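Local structure of vestitone reductase (Medicago sativa, 2P4H) at residues D137-S142 / R285-N290; D143-D148 / S163-E168; D181-I186 / G245-S250; V219-M224 / P251-I256. The protein catalyses the NADPH-dependent, stereospecific reduction of (3R)-vestitone to the isoflavanol DMI, the penultimate step in making the alfalfa phytoalexin medicarpin. One frame throughout, in Å; residues are numbered along the deposited sequence.

Contact 1: residues D137-S142 / R285-N290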
loop_
_atom_site.group_PDB
_atom_site.type_symbol
_atom_site.label_atom_id
_atom_site.label_comp_id
_atom_site.label_asym_id
_atom_site.label_seq_id
_atom_site.Cartn_x
_atom_site.Cartn_y
_atom_site.Cartn_z
ATOM N N ASP A 137 -18.076 9.735 7.127
ATOM C CA ASP A 137 -16.843 9.601 7.893
ATOM C C ASP A 137 -16.366 8.159 8.038
ATOM O O ASP A 137 -15.259 7.919 8.508
ATOM C CB ASP A 137 -16.999 10.233 9.279
ATOM C CG ASP A 137 -18.041 9.538 10.124
ATOM O OD1 ASP A 137 -18.174 9.894 11.315
ATOM O OD2 ASP A 137 -18.727 8.640 9.599
ATOM N N VAL A 138 -17.203 7.201 7.647
ATOM C CA VAL A 138 -16.832 5.788 7.713
ATOM C C VAL A 138 -17.210 5.135 6.388
ATOM O O VAL A 138 -18.360 5.212 5.952
ATOM C CB VAL A 138 -17.559 5.041 8.855
ATOM C CG1 VAL A 138 -17.091 3.589 8.904
ATOM C CG2 VAL A 138 -17.288 5.724 10.184
ATOM N N LEU A 139 -16.237 4.495 5.751
ATOM C CA LEU A 139 -16.458 3.836 4.467
ATOM C C LEU A 139 -16.153 2.348 4.544
ATOM O O LEU A 139 -15.417 1.901 5.424
ATOM C CB LEU A 139 -15.556 4.459 3.397
ATOM C CG LEU A 139 -15.675 5.965 3.153
ATOM C CD1 LEU A 139 -14.658 6.400 2.110
ATOM C CD2 LEU A 139 -17.085 6.299 2.695
ATOM N N ASP A 140 -16.744 1.577 3.636
ATOM C CA ASP A 140 -16.456 0.151 3.577
ATOM C C ASP A 140 -16.175 -0.256 2.131
ATOM O O ASP A 140 -16.035 0.600 1.253
ATOM C CB ASP A 140 -17.576 -0.708 4.205
ATOM C CG ASP A 140 -18.893 -0.622 3.464
ATOM O OD1 ASP A 140 -18.907 -0.229 2.284
ATOM O OD2 ASP A 140 -19.924 -0.975 4.079
ATOM N N GLU A 141 -16.084 -1.554 1.884
ATOM C CA GLU A 141 -15.758 -2.054 0.555
ATOM C C GLU A 141 -16.785 -1.799 -0.551
ATOM O O GLU A 141 -16.528 -2.104 -1.721
ATOM C CB GLU A 141 -15.423 -3.549 0.643
ATOM C CG GLU A 141 -14.135 -3.865 1.421
ATOM C CD GLU A 141 -14.294 -3.832 2.941
ATOM O OE1 GLU A 141 -15.427 -3.656 3.445
ATOM O OE2 GLU A 141 -13.270 -3.995 3.637
ATOM N N SER A 142 -17.937 -1.239 -0.195
ATOM C CA SER A 142 -18.959 -0.941 -1.198
ATOM C C SER A 142 -18.796 0.480 -1.730
ATOM O O SER A 142 -19.427 0.859 -2.719
ATOM C CB SER A 142 -20.366 -1.093 -0.606
ATOM O OG SER A 142 -20.650 -0.059 0.322
ATOM N N ARG A 285 -10.092 15.949 6.864
ATOM C CA ARG A 285 -10.379 14.909 7.847
ATOM C C ARG A 285 -10.772 13.678 7.037
ATOM O O ARG A 285 -11.916 13.552 6.602
ATOM C CB ARG A 285 -11.541 15.334 8.753
ATOM C CG ARG A 285 -11.289 16.602 9.567
ATOM C CD ARG A 285 -10.477 16.325 10.830
ATOM N NE ARG A 285 -10.161 17.558 11.550
ATOM C CZ ARG A 285 -9.526 17.609 12.719
ATOM N NH1 ARG A 285 -9.134 16.494 13.321
ATOM N NH2 ARG A 285 -9.269 18.783 13.281
ATOM N N LEU A 286 -9.818 12.775 6.826
ATOM C CA LEU A 286 -10.068 11.576 6.033
ATOM C C LEU A 286 -11.008 10.595 6.709
ATOM O O LEU A 286 -11.095 10.538 7.932
ATOM C CB LEU A 286 -8.747 10.886 5.704
ATOM C CG LEU A 286 -7.767 11.764 4.925
ATOM C CD1 LEU A 286 -6.446 11.030 4.767
ATOM C CD2 LEU A 286 -8.359 12.122 3.570
ATOM N N PRO A 287 -11.731 9.798 5.908
ATOM C CA PRO A 287 -12.671 8.816 6.443
ATOM C C PRO A 287 -11.998 7.586 7.027
ATOM O O PRO A 287 -10.886 7.221 6.643
ATOM C CB PRO A 287 -13.523 8.467 5.227
ATOM C CG PRO A 287 -12.539 8.556 4.109
ATOM C CD PRO A 287 -11.777 9.825 4.436
ATOM N N ASP A 288 -12.687 6.961 7.973
ATOM C CA ASP A 288 -12.217 5.734 8.592
ATOM C C ASP A 288 -12.590 4.637 7.588
ATOM O O ASP A 288 -13.753 4.524 7.191
ATOM C CB ASP A 288 -12.947 5.532 9.928
ATOM C CG ASP A 288 -12.555 4.245 10.642
ATOM O OD1 ASP A 288 -11.533 3.626 10.282
ATOM O OD2 ASP A 288 -13.272 3.863 11.591
ATOM N N LEU A 289 -11.605 3.866 7.138
ATOM C CA LEU A 289 -11.868 2.784 6.195
ATOM C C LEU A 289 -12.088 1.529 7.041
ATOM O O LEU A 289 -11.141 0.826 7.402
ATOM C CB LEU A 289 -10.686 2.619 5.228
ATOM C CG LEU A 289 -10.199 3.924 4.575
ATOM C CD1 LEU A 289 -9.076 3.620 3.597
ATOM C CD2 LEU A 289 -11.348 4.620 3.852
ATOM N N ASN A 290 -13.357 1.283 7.367
ATOM C CA ASN A 290 -13.786 0.159 8.203
ATOM C C ASN A 290 -13.134 -1.142 7.759
ATOM O O ASN A 290 -13.337 -1.599 6.640
ATOM C CB ASN A 290 -15.311 0.048 8.139
ATOM C CG ASN A 290 -15.891 -0.797 9.255
ATOM O OD1 ASN A 290 -17.109 -0.791 9.474
ATOM N ND2 ASN A 290 -15.040 -1.528 9.962
HETATM O O HOH W 1 -15.156 -3.641 6.259
#
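Leu-139 packs against Pro-287 and Leu-289 on one face of a short two-stranded parallel sheet, and this is the tight side of the contact. Its CG stands anti to the carbonyl carbon (chi1 -57°), near Pro-287 CB; CD1 beyond it meets Pro-287 CG at 3.6 Å and lies 4.1 Å from Leu-289 CD2. Branched and ring-shaped apolar groups suit this buried face, where Val-129 also touches both leucines. Three backbone bonds join the chains: Asp-288 N to Asp-137 O (2.8 Å), Leu-139 N to Asp-288 O (2.9 Å) and Asn-290 N to Leu-139 O (2.9 Å). The last is the most bent, 136° at the hydrogen, where the pairing ends.

The other face, bearing Val-138 and Asp-288, is looser and more exposed. There Val-138 CG1 lies 4.0 Å from Asn-290 CB and about as far from Asp-288 O, and a carboxylate suits the solvent side. Beyond the strands the chains part, and a water bridges them, donating to Glu-141 OE1 and to Asn-290 O; Glu-141 OE2 takes the backbone N of Asn-248. Asp-140 OD1 accepts from Ser-142 OG (2.6 Å) and, from above the carboxylate plane, from Ser-142 N. The whole is a two-stranded parallel sheet, Val-138 paired with Asp-288 and Leu-139 with Leu-289, leading into an Asx turn.

Contact 2: residues D143-D148 / S163-E168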
loop_
_atom_site.group_PDB
_atom_site.type_symbol
_atom_site.label_atom_id
_atom_site.label_comp_id
_atom_site.label_asym_id
_atom_site.label_seq_id
_atom_site.Cartn_x
_atom_site.Cartn_y
_atom_site.Cartn_z
ATOM N N ASP A 143 -17.941 1.264 -1.081
ATOM C CA ASP A 143 -17.723 2.649 -1.484
ATOM C C ASP A 143 -16.637 2.816 -2.535
ATOM O O ASP A 143 -15.611 2.136 -2.503
ATOM C CB ASP A 143 -17.390 3.497 -0.257
ATOM C CG ASP A 143 -18.557 3.612 0.696
ATOM O OD1 ASP A 143 -19.593 4.187 0.292
ATOM O OD2 ASP A 143 -18.452 3.126 1.841
ATOM N N TRP A 144 -16.878 3.735 -3.465
ATOM C CA TRP A 144 -15.949 4.031 -4.551
ATOM C C TRP A 144 -15.860 5.521 -4.822
ATOM O O TRP A 144 -16.852 6.239 -4.691
ATOM C CB TRP A 144 -16.401 3.380 -5.861
ATOM C CG TRP A 144 -16.154 1.923 -5.981
ATOM C CD1 TRP A 144 -17.052 0.917 -5.776
ATOM C CD2 TRP A 144 -14.932 1.298 -6.381
ATOM N NE1 TRP A 144 -16.465 -0.299 -6.031
ATOM C CE2 TRP A 144 -15.164 -0.094 -6.404
ATOM C CE3 TRP A 144 -13.662 1.779 -6.727
ATOM C CZ2 TRP A 144 -14.172 -1.013 -6.760
ATOM C CZ3 TRP A 144 -12.674 0.865 -7.084
ATOM C CH2 TRP A 144 -12.940 -0.516 -7.096
ATOM N N SER A 145 -14.676 5.981 -5.212
ATOM C CA SER A 145 -14.499 7.381 -5.565
ATOM C C SER A 145 -15.242 7.599 -6.883
ATOM O O SER A 145 -15.410 6.666 -7.674
ATOM C CB SER A 145 -13.015 7.712 -5.742
ATOM O OG SER A 145 -12.363 7.786 -4.489
ATOM N N ASP A 146 -15.684 8.833 -7.106
ATOM C CA ASP A 146 -16.419 9.210 -8.312
ATOM C C ASP A 146 -15.438 9.830 -9.307
ATOM O O ASP A 146 -14.999 10.965 -9.127
ATOM C CB ASP A 146 -17.501 10.230 -7.941
ATOM C CG ASP A 146 -18.453 10.525 -9.083
ATOM O OD1 ASP A 146 -17.991 10.659 -10.233
ATOM O OD2 ASP A 146 -19.669 10.640 -8.818
ATOM N N VAL A 147 -15.092 9.084 -10.352
ATOM C CA VAL A 147 -14.146 9.565 -11.355
ATOM C C VAL A 147 -14.617 10.823 -12.089
ATOM O O VAL A 147 -13.820 11.722 -12.361
ATOM C CB VAL A 147 -13.825 8.457 -12.386
ATOM C CG1 VAL A 147 -12.949 9.008 -13.502
ATOM C CG2 VAL A 147 -13.118 7.300 -11.690
ATOM N N ASP A 148 -15.905 10.890 -12.411
ATOM C CA ASP A 148 -16.425 12.061 -13.106
ATOM C C ASP A 148 -16.301 13.297 -12.224
ATOM O O ASP A 148 -15.943 14.376 -12.699
ATOM C CB ASP A 148 -17.885 11.846 -13.506
ATOM C CG ASP A 148 -18.061 10.674 -14.450
ATOM O OD1 ASP A 148 -17.253 10.545 -15.393
ATOM O OD2 ASP A 148 -19.010 9.884 -14.253
ATOM N N SER A 163 -6.511 7.485 -11.226
ATOM C CA SER A 163 -5.677 6.350 -11.607
ATOM C C SER A 163 -5.971 5.118 -10.755
ATOM O O SER A 163 -6.220 4.031 -11.281
ATOM C CB SER A 163 -4.196 6.724 -11.479
ATOM O OG SER A 163 -3.359 5.659 -11.903
ATOM N N LYS A 164 -5.949 5.294 -9.440
ATOM C CA LYS A 164 -6.197 4.195 -8.517
ATOM C C LYS A 164 -7.599 3.610 -8.654
ATOM O O LYS A 164 -7.783 2.395 -8.610
ATOM C CB LYS A 164 -5.989 4.663 -7.072
ATOM C CG LYS A 164 -4.630 5.286 -6.764
ATOM C CD LYS A 164 -3.493 4.279 -6.804
ATOM C CE LYS A 164 -3.013 4.022 -8.218
ATOM N NZ LYS A 164 -1.779 3.186 -8.238
ATOM N N THR A 165 -8.594 4.477 -8.815
ATOM C CA THR A 165 -9.971 4.022 -8.938
ATOM C C THR A 165 -10.172 3.194 -10.206
ATOM O O THR A 165 -10.722 2.091 -10.157
ATOM C CB THR A 165 -10.944 5.221 -8.942
ATOM O OG1 THR A 165 -10.747 5.994 -7.750
ATOM C CG2 THR A 165 -12.388 4.738 -8.987
ATOM N N LEU A 166 -9.723 3.725 -11.338
ATOM C CA LEU A 166 -9.868 3.015 -12.604
ATOM C C LEU A 166 -9.082 1.709 -12.605
ATOM O O LEU A 166 -9.559 0.692 -13.109
ATOM C CB LEU A 166 -9.397 3.895 -13.764
ATOM C CG LEU A 166 -10.228 5.153 -14.025
ATOM C CD1 LEU A 166 -9.641 5.913 -15.205
ATOM C CD2 LEU A 166 -11.672 4.767 -14.307
ATOM N N ALA A 167 -7.881 1.737 -12.038
ATOM C CA ALA A 167 -7.050 0.541 -12.000
ATOM C C ALA A 167 -7.679 -0.575 -11.178
ATOM O O ALA A 167 -7.745 -1.718 -11.627
ATOM C CB ALA A 167 -5.673 0.873 -11.453
ATOM N N GLU A 168 -8.152 -0.253 -9.977
ATOM C CA GLU A 168 -8.745 -1.288 -9.141
ATOM C C GLU A 168 -10.000 -1.870 -9.776
ATOM O O GLU A 168 -10.220 -3.082 -9.734
ATOM C CB GLU A 168 -9.084 -0.764 -7.742
ATOM C CG GLU A 168 -9.285 -1.917 -6.754
ATOM C CD GLU A 168 -9.888 -1.509 -5.425
ATOM O OE1 GLU A 168 -9.825 -0.316 -5.062
ATOM O OE2 GLU A 168 -10.413 -2.405 -4.733
#
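Glu-168 OE2, beside the Trp-144 ring, is gripped by two groups, Arg-246 NE in a salt bridge and Thr-184 OG1, while OE1 is bonded to Ser-124 OG. With CG anti to the backbone N (chi1 -162°) and an extended chain beyond it, Glu-168 crosses obliquely beside the CZ3-CH2 edge of the indole. Its CD comes 3.6 Å from Trp-144 CH2, the carboxylate and ring planes being 46° apart, and its CB lies at the ring edge, in plane. A large flat side chain suits this place: the indole packs on Glu-168 and Thr-165 and also makes a cation-pi contact with Arg-246.

The contact lays the loop before helix 147-153 against helix 158-177 of the Rossmann-type domain, the helix that also carries Tyr-160, which by similarity binds NADP(+). Thr-165 CG2 meets Trp-144 CE3 at 3.9 Å and Val-147 CG2 at 3.8 Å. Its OG1, bonded to Ala-161 O, sits 3.5 Å from Ser-145 CB. Ser-145 OG bonds Ser-127 O and Phe-131 N, while its CB meets the helix; a small side chain allows that approach. Val-147 CG2 also touches Leu-166 CD2, 3.9 Å away, the side chains crossing at about a right angle.

Contact 3: residues D181-I186 / G245-S250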
loop_
_atom_site.group_PDB
_atom_site.type_symbol
_atom_site.label_atom_id
_atom_site.label_comp_id
_atom_site.label_asym_id
_atom_site.label_seq_id
_atom_site.Cartn_x
_atom_site.Cartn_y
_atom_site.Cartn_z
ATOM N N ASP A 181 -8.483 -15.711 -9.028
ATOM C CA ASP A 181 -8.813 -15.402 -7.637
ATOM C C ASP A 181 -8.095 -14.123 -7.225
ATOM O O ASP A 181 -6.960 -14.157 -6.736
ATOM C CB ASP A 181 -8.396 -16.544 -6.710
ATOM C CG ASP A 181 -9.063 -16.456 -5.350
ATOM O OD1 ASP A 181 -9.453 -15.340 -4.947
ATOM O OD2 ASP A 181 -9.194 -17.503 -4.680
ATOM N N VAL A 182 -8.778 -13.000 -7.419
ATOM C CA VAL A 182 -8.229 -11.690 -7.114
ATOM C C VAL A 182 -8.702 -11.093 -5.802
ATOM O O VAL A 182 -9.878 -11.166 -5.452
ATOM C CB VAL A 182 -8.582 -10.675 -8.232
ATOM C CG1 VAL A 182 -8.167 -9.261 -7.821
ATOM C CG2 VAL A 182 -7.900 -11.074 -9.529
ATOM N N VAL A 183 -7.754 -10.514 -5.078
ATOM C CA VAL A 183 -8.044 -9.807 -3.843
ATOM C C VAL A 183 -7.402 -8.440 -4.026
ATOM O O VAL A 183 -6.304 -8.334 -4.580
ATOM C CB VAL A 183 -7.409 -10.475 -2.597
ATOM C CG1 VAL A 183 -7.305 -9.466 -1.454
ATOM C CG2 VAL A 183 -8.251 -11.656 -2.161
ATOM N N THR A 184 -8.101 -7.394 -3.605
ATOM C CA THR A 184 -7.539 -6.056 -3.674
ATOM C C THR A 184 -7.507 -5.544 -2.244
ATOM O O THR A 184 -8.431 -5.790 -1.462
ATOM C CB THR A 184 -8.369 -5.092 -4.561
ATOM O OG1 THR A 184 -9.681 -4.927 -4.012
ATOM C CG2 THR A 184 -8.465 -5.628 -5.978
ATOM N N LEU A 185 -6.425 -4.865 -1.888
ATOM C CA LEU A 185 -6.284 -4.318 -0.547
ATOM C C LEU A 185 -6.337 -2.803 -0.626
ATOM O O LEU A 185 -5.499 -2.174 -1.276
ATOM C CB LEU A 185 -4.962 -4.767 0.082
ATOM C CG LEU A 185 -4.899 -6.214 0.583
ATOM C CD1 LEU A 185 -3.457 -6.603 0.867
ATOM C CD2 LEU A 185 -5.749 -6.363 1.838
ATOM N N ILE A 186 -7.338 -2.222 0.022
ATOM C CA ILE A 186 -7.500 -0.774 0.027
ATOM C C ILE A 186 -6.636 -0.262 1.175
ATOM O O ILE A 186 -6.983 -0.403 2.349
ATOM C CB ILE A 186 -8.980 -0.411 0.229
ATOM C CG1 ILE A 186 -9.831 -1.102 -0.850
ATOM C CG2 ILE A 186 -9.160 1.101 0.160
ATOM C CD1 ILE A 186 -11.335 -1.054 -0.595
ATOM N N GLY A 245 -12.021 -10.545 -3.617
ATOM C CA GLY A 245 -12.732 -9.280 -3.634
ATOM C C GLY A 245 -11.942 -8.184 -2.945
ATOM O O GLY A 245 -10.729 -8.317 -2.747
ATOM N N ARG A 246 -12.628 -7.106 -2.570
ATOM C CA ARG A 246 -11.983 -5.967 -1.917
ATOM C C ARG A 246 -11.917 -6.095 -0.400
ATOM O O ARG A 246 -12.855 -6.571 0.236
ATOM C CB ARG A 246 -12.742 -4.672 -2.212
ATOM C CG ARG A 246 -13.169 -4.447 -3.642
ATOM C CD ARG A 246 -13.885 -3.111 -3.727
ATOM N NE ARG A 246 -12.957 -1.984 -3.761
ATOM C CZ ARG A 246 -13.291 -0.725 -3.494
ATOM N NH1 ARG A 246 -14.536 -0.415 -3.147
ATOM N NH2 ARG A 246 -12.392 0.240 -3.624
ATOM N N TYR A 247 -10.810 -5.637 0.174
ATOM C CA TYR A 247 -10.635 -5.645 1.622
ATOM C C TYR A 247 -9.925 -4.384 2.085
ATOM O O TYR A 247 -8.801 -4.105 1.654
ATOM C CB TYR A 247 -9.794 -6.842 2.082
ATOM C CG TYR A 247 -10.498 -8.176 2.035
ATOM C CD1 TYR A 247 -11.203 -8.655 3.138
ATOM C CD2 TYR A 247 -10.466 -8.952 0.881
ATOM C CE1 TYR A 247 -11.863 -9.878 3.090
ATOM C CE2 TYR A 247 -11.124 -10.180 0.819
ATOM C CZ TYR A 247 -11.819 -10.632 1.928
ATOM O OH TYR A 247 -12.488 -11.834 1.866
ATOM N N ASN A 248 -10.585 -3.611 2.940
ATOM C CA ASN A 248 -9.946 -2.435 3.523
ATOM C C ASN A 248 -8.891 -3.014 4.467
ATOM O O ASN A 248 -9.126 -4.044 5.105
ATOM C CB ASN A 248 -10.926 -1.624 4.381
ATOM C CG ASN A 248 -11.758 -0.644 3.582
ATOM O OD1 ASN A 248 -11.365 -0.205 2.502
ATOM N ND2 ASN A 248 -12.911 -0.271 4.131
ATOM N N CYS A 249 -7.738 -2.365 4.554
ATOM C CA CYS A 249 -6.674 -2.808 5.463
ATOM C C CYS A 249 -6.219 -1.507 6.118
ATOM O O CYS A 249 -5.122 -0.997 5.865
ATOM C CB CYS A 249 -5.545 -3.458 4.668
ATOM S SG CYS A 249 -4.295 -4.236 5.699
ATOM N N SER A 250 -7.076 -0.999 6.996
ATOM C CA SER A 250 -6.883 0.302 7.630
ATOM C C SER A 250 -7.403 0.251 9.065
ATOM O O SER A 250 -8.475 0.777 9.363
ATOM C CB SER A 250 -7.686 1.309 6.798
ATOM O OG SER A 250 -7.537 2.640 7.225
#
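Ile-186 meets Arg-246 and Asn-248 on one face of two parallel strands, and it gives up more surface to the contact than any other residue here. Its CB lies 3.3 Å from Asn-248 OD1, and CG2, anti to the backbone N, is 3.5 Å from the same oxygen. CG1 stands anti to the carbonyl carbon (chi1 -56°), passing between Asn-248 OD1 and Arg-246 NH2. At the tip, CD1 comes within 3.2 Å of Asn-248 OD1 and rests over one face of the Arg-246 guanidinium, 3.3 Å above its plane and offset toward the rim. An isoleucine suits the place, its branches lying against both the amide oxygen and the guanidinium.

Beside it, Thr-184 OG1 lies 3.5 Å from Arg-246 CG. On the opposite face Val-183 CG1 meets Tyr-247 CD2 at 4.0 Å, and Leu-185 CD2 touches Tyr-247 CB and Cys-249 CB, an apolar layer against helix 227-239.

Five backbone bonds hold the strands, from Gly-245 N to Val-182 O through Cys-249 N to Ile-186 O. Gly-245 has phi 126° and psi -162°, a conformation in which a CB would press on the preceding carbonyl. Strand 245-248 is the edge strand of the seven-stranded parallel Rossmann sheet, paired to 182-187. The buried guanidinium, cation-pi partner of Trp-144, is held in place by Glu-168 and by Asp-143 O and Glu-141 O at NH1, and its paired charge would favour the protonated form.

Contact 4: residues V219-M224 / P251-I256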
loop_
_atom_site.group_PDB
_atom_site.type_symbol
_atom_site.label_atom_id
_atom_site.label_comp_id
_atom_site.label_asym_id
_atom_site.label_seq_id
_atom_site.Cartn_x
_atom_site.Cartn_y
_atom_site.Cartn_z
ATOM N N VAL A 219 -3.564 17.112 5.821
ATOM C CA VAL A 219 -4.477 16.132 6.394
ATOM C C VAL A 219 -4.519 16.313 7.916
ATOM O O VAL A 219 -3.471 16.439 8.563
ATOM C CB VAL A 219 -4.006 14.701 6.057
ATOM C CG1 VAL A 219 -4.793 13.679 6.859
ATOM C CG2 VAL A 219 -4.171 14.447 4.564
ATOM N N THR A 220 -5.725 16.344 8.480
ATOM C CA THR A 220 -5.886 16.509 9.920
ATOM C C THR A 220 -6.506 15.296 10.620
ATOM O O THR A 220 -6.710 15.306 11.830
ATOM C CB THR A 220 -6.677 17.785 10.242
ATOM O OG1 THR A 220 -7.860 17.831 9.437
ATOM C CG2 THR A 220 -5.814 19.018 9.965
ATOM N N ARG A 221 -6.839 14.268 9.846
ATOM C CA ARG A 221 -7.321 13.002 10.398
ATOM C C ARG A 221 -6.835 11.979 9.390
ATOM O O ARG A 221 -7.235 11.993 8.224
ATOM C CB ARG A 221 -8.840 12.927 10.554
ATOM C CG ARG A 221 -9.252 11.643 11.286
ATOM C CD ARG A 221 -10.719 11.636 11.656
ATOM N NE ARG A 221 -11.564 11.638 10.469
ATOM C CZ ARG A 221 -12.820 12.072 10.446
ATOM N NH1 ARG A 221 -13.381 12.543 11.553
ATOM N NH2 ARG A 221 -13.514 12.035 9.318
ATOM N N PHE A 222 -5.959 11.099 9.859
ATOM C CA PHE A 222 -5.312 10.098 9.020
ATOM C C PHE A 222 -5.801 8.663 9.157
ATOM O O PHE A 222 -5.871 8.149 10.278
ATOM C CB PHE A 222 -3.808 10.036 9.348
ATOM C CG PHE A 222 -3.061 11.336 9.189
ATOM C CD1 PHE A 222 -2.165 11.499 8.140
ATOM C CD2 PHE A 222 -3.197 12.366 10.119
ATOM C CE1 PHE A 222 -1.407 12.663 8.016
ATOM C CE2 PHE A 222 -2.437 13.540 10.001
ATOM C CZ PHE A 222 -1.543 13.679 8.946
ATOM N N HIS A 223 -6.143 8.014 8.043
ATOM C CA HIS A 223 -6.441 6.587 8.124
ATOM C C HIS A 223 -5.031 5.999 7.944
ATOM O O HIS A 223 -4.261 6.454 7.087
ATOM C CB HIS A 223 -7.456 6.083 7.065
ATOM C CG HIS A 223 -7.417 6.776 5.734
ATOM N ND1 HIS A 223 -8.572 7.159 5.084
ATOM C CD2 HIS A 223 -6.402 7.032 4.874
ATOM C CE1 HIS A 223 -8.272 7.615 3.882
ATOM N NE2 HIS A 223 -6.961 7.550 3.729
ATOM N N MET A 224 -4.675 5.023 8.777
ATOM C CA MET A 224 -3.322 4.466 8.760
ATOM C C MET A 224 -3.235 2.963 9.006
ATOM O O MET A 224 -4.185 2.344 9.492
ATOM C CB MET A 224 -2.481 5.173 9.837
ATOM C CG MET A 224 -2.637 6.697 9.883
ATOM S SD MET A 224 -1.676 7.477 11.203
ATOM C CE MET A 224 -0.051 7.429 10.466
ATOM N N PRO A 251 -6.632 -0.357 9.979
ATOM C CA PRO A 251 -7.033 -0.484 11.384
ATOM C C PRO A 251 -7.048 0.776 12.235
ATOM O O PRO A 251 -7.645 0.786 13.314
ATOM C CB PRO A 251 -6.040 -1.508 11.923
ATOM C CG PRO A 251 -4.785 -1.140 11.191
ATOM C CD PRO A 251 -5.288 -0.931 9.766
ATOM N N PHE A 252 -6.398 1.834 11.765
ATOM C CA PHE A 252 -6.323 3.059 12.545
ATOM C C PHE A 252 -6.943 4.283 11.884
ATOM O O PHE A 252 -6.869 4.454 10.666
ATOM C CB PHE A 252 -4.855 3.406 12.861
ATOM C CG PHE A 252 -4.008 2.235 13.294
ATOM C CD1 PHE A 252 -4.456 1.341 14.264
ATOM C CD2 PHE A 252 -2.732 2.061 12.762
ATOM C CE1 PHE A 252 -3.639 0.289 14.698
ATOM C CE2 PHE A 252 -1.911 1.018 13.191
ATOM C CZ PHE A 252 -2.366 0.132 14.160
ATOM N N ILE A 253 -7.561 5.128 12.702
ATOM C CA ILE A 253 -8.108 6.399 12.241
ATOM C C ILE A 253 -7.592 7.342 13.328
ATOM O O ILE A 253 -7.942 7.224 14.508
ATOM C CB ILE A 253 -9.656 6.373 12.091
ATOM C CG1 ILE A 253 -10.122 7.707 11.505
ATOM C CG2 ILE A 253 -10.337 6.040 13.406
ATOM C CD1 ILE A 253 -9.543 8.006 10.121
ATOM N N VAL A 254 -6.724 8.260 12.913
ATOM C CA VAL A 254 -6.026 9.139 13.839
ATOM C C VAL A 254 -6.133 10.644 13.655
ATOM O O VAL A 254 -5.525 11.213 12.744
ATOM C CB VAL A 254 -4.517 8.776 13.820
ATOM C CG1 VAL A 254 -3.788 9.476 14.952
ATOM C CG2 VAL A 254 -4.347 7.258 13.901
ATOM N N PRO A 255 -6.902 11.314 14.525
ATOM C CA PRO A 255 -7.028 12.769 14.411
ATOM C C PRO A 255 -5.658 13.361 14.737
ATOM O O PRO A 255 -4.928 12.820 15.569
ATOM C CB PRO A 255 -8.062 13.114 15.479
ATOM C CG PRO A 255 -8.910 11.878 15.549
ATOM C CD PRO A 255 -7.876 10.774 15.492
ATOM N N ILE A 256 -5.308 14.470 14.100
ATOM C CA ILE A 256 -4.008 15.077 14.350
ATOM C C ILE A 256 -3.848 15.496 15.821
ATOM O O ILE A 256 -2.732 15.537 16.342
ATOM C CB ILE A 256 -3.779 16.277 13.384
ATOM C CG1 ILE A 256 -2.302 16.669 13.378
ATOM C CG2 ILE A 256 -4.671 17.444 13.762
ATOM C CD1 ILE A 256 -1.925 17.565 12.208
#
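Met-224 and Val-254 meet on one face of an antiparallel strand pair, and with Ile-256 they bury the most surface in the contact. Met-224 CG is anti to the carbonyl carbon (chi1 -45°), and SD comes 3.8 Å from Val-254 CG2, the two side chains crossing at about a right angle. A flexible thioether suits a buried position shared with Met-308 and Phe-309, while a beta-branched valine favours an extended strand. Met-224 CB also lies 4.2 Å from Phe-252 CB, and Phe-252 has its own neighbour, Pro-251, set with CG over the centre of its ring.

Ile-256, the first residue of the next helix, packs around the turn at the other end. Its N gives a 2.8 Å bond to Thr-220 O, approaching from above the carbonyl plane, and its CB and CG2 each lie 3.5 Å from that oxygen. Between these ends Phe-222 and Val-254 form a hydrogen-bonded pair, Phe-222 N to Val-254 O being nearly straight at 173°. Val-219 CG1 covers the centre of one face of the Phe-222 ring.

On the other face Arg-221 CG meets Ile-253 CD1 at 3.8 Å; the arginine supplies aliphatic carbons there, while NE turns to Leu-286 O. His-223 ND1 likewise goes to Pro-287 O.

Strand 219-226 thus lies in a small mixed sheet, antiparallel to 252-255 and parallel to 189-191 and 284-285. Helix 305-319 lies against Met-224 and Phe-252, and helix 256-266, with Pro-255 at its N-cap position, packs on Phe-222 and Val-254 through Met-259.

Overall arrangement
Contact 3 is the hub, at the edge of the Rossmann sheet. It joins contact 2 through Glu-168 and contact 1 through Asn-248, whose N is 2.8 Å from Glu-141 OE2. It also touches contact 4, which follows it in the chain, Ser-250 OG lying 3.4 Å from His-223 CB. Contact 1 meets contact 4 as well, with Pro-287 O 2.8 Å from His-223 ND1, so its two-stranded sheet also links the large sheet to the small mixed one. Contacts 2 and 4 do not touch; their nearest atoms are about 9 Å apart. Each contact has a side chain within about 8 to 11 Å of that of Tyr-160, which by similarity binds NADP(+): Thr-165, His-223, Ile-186 and Leu-289.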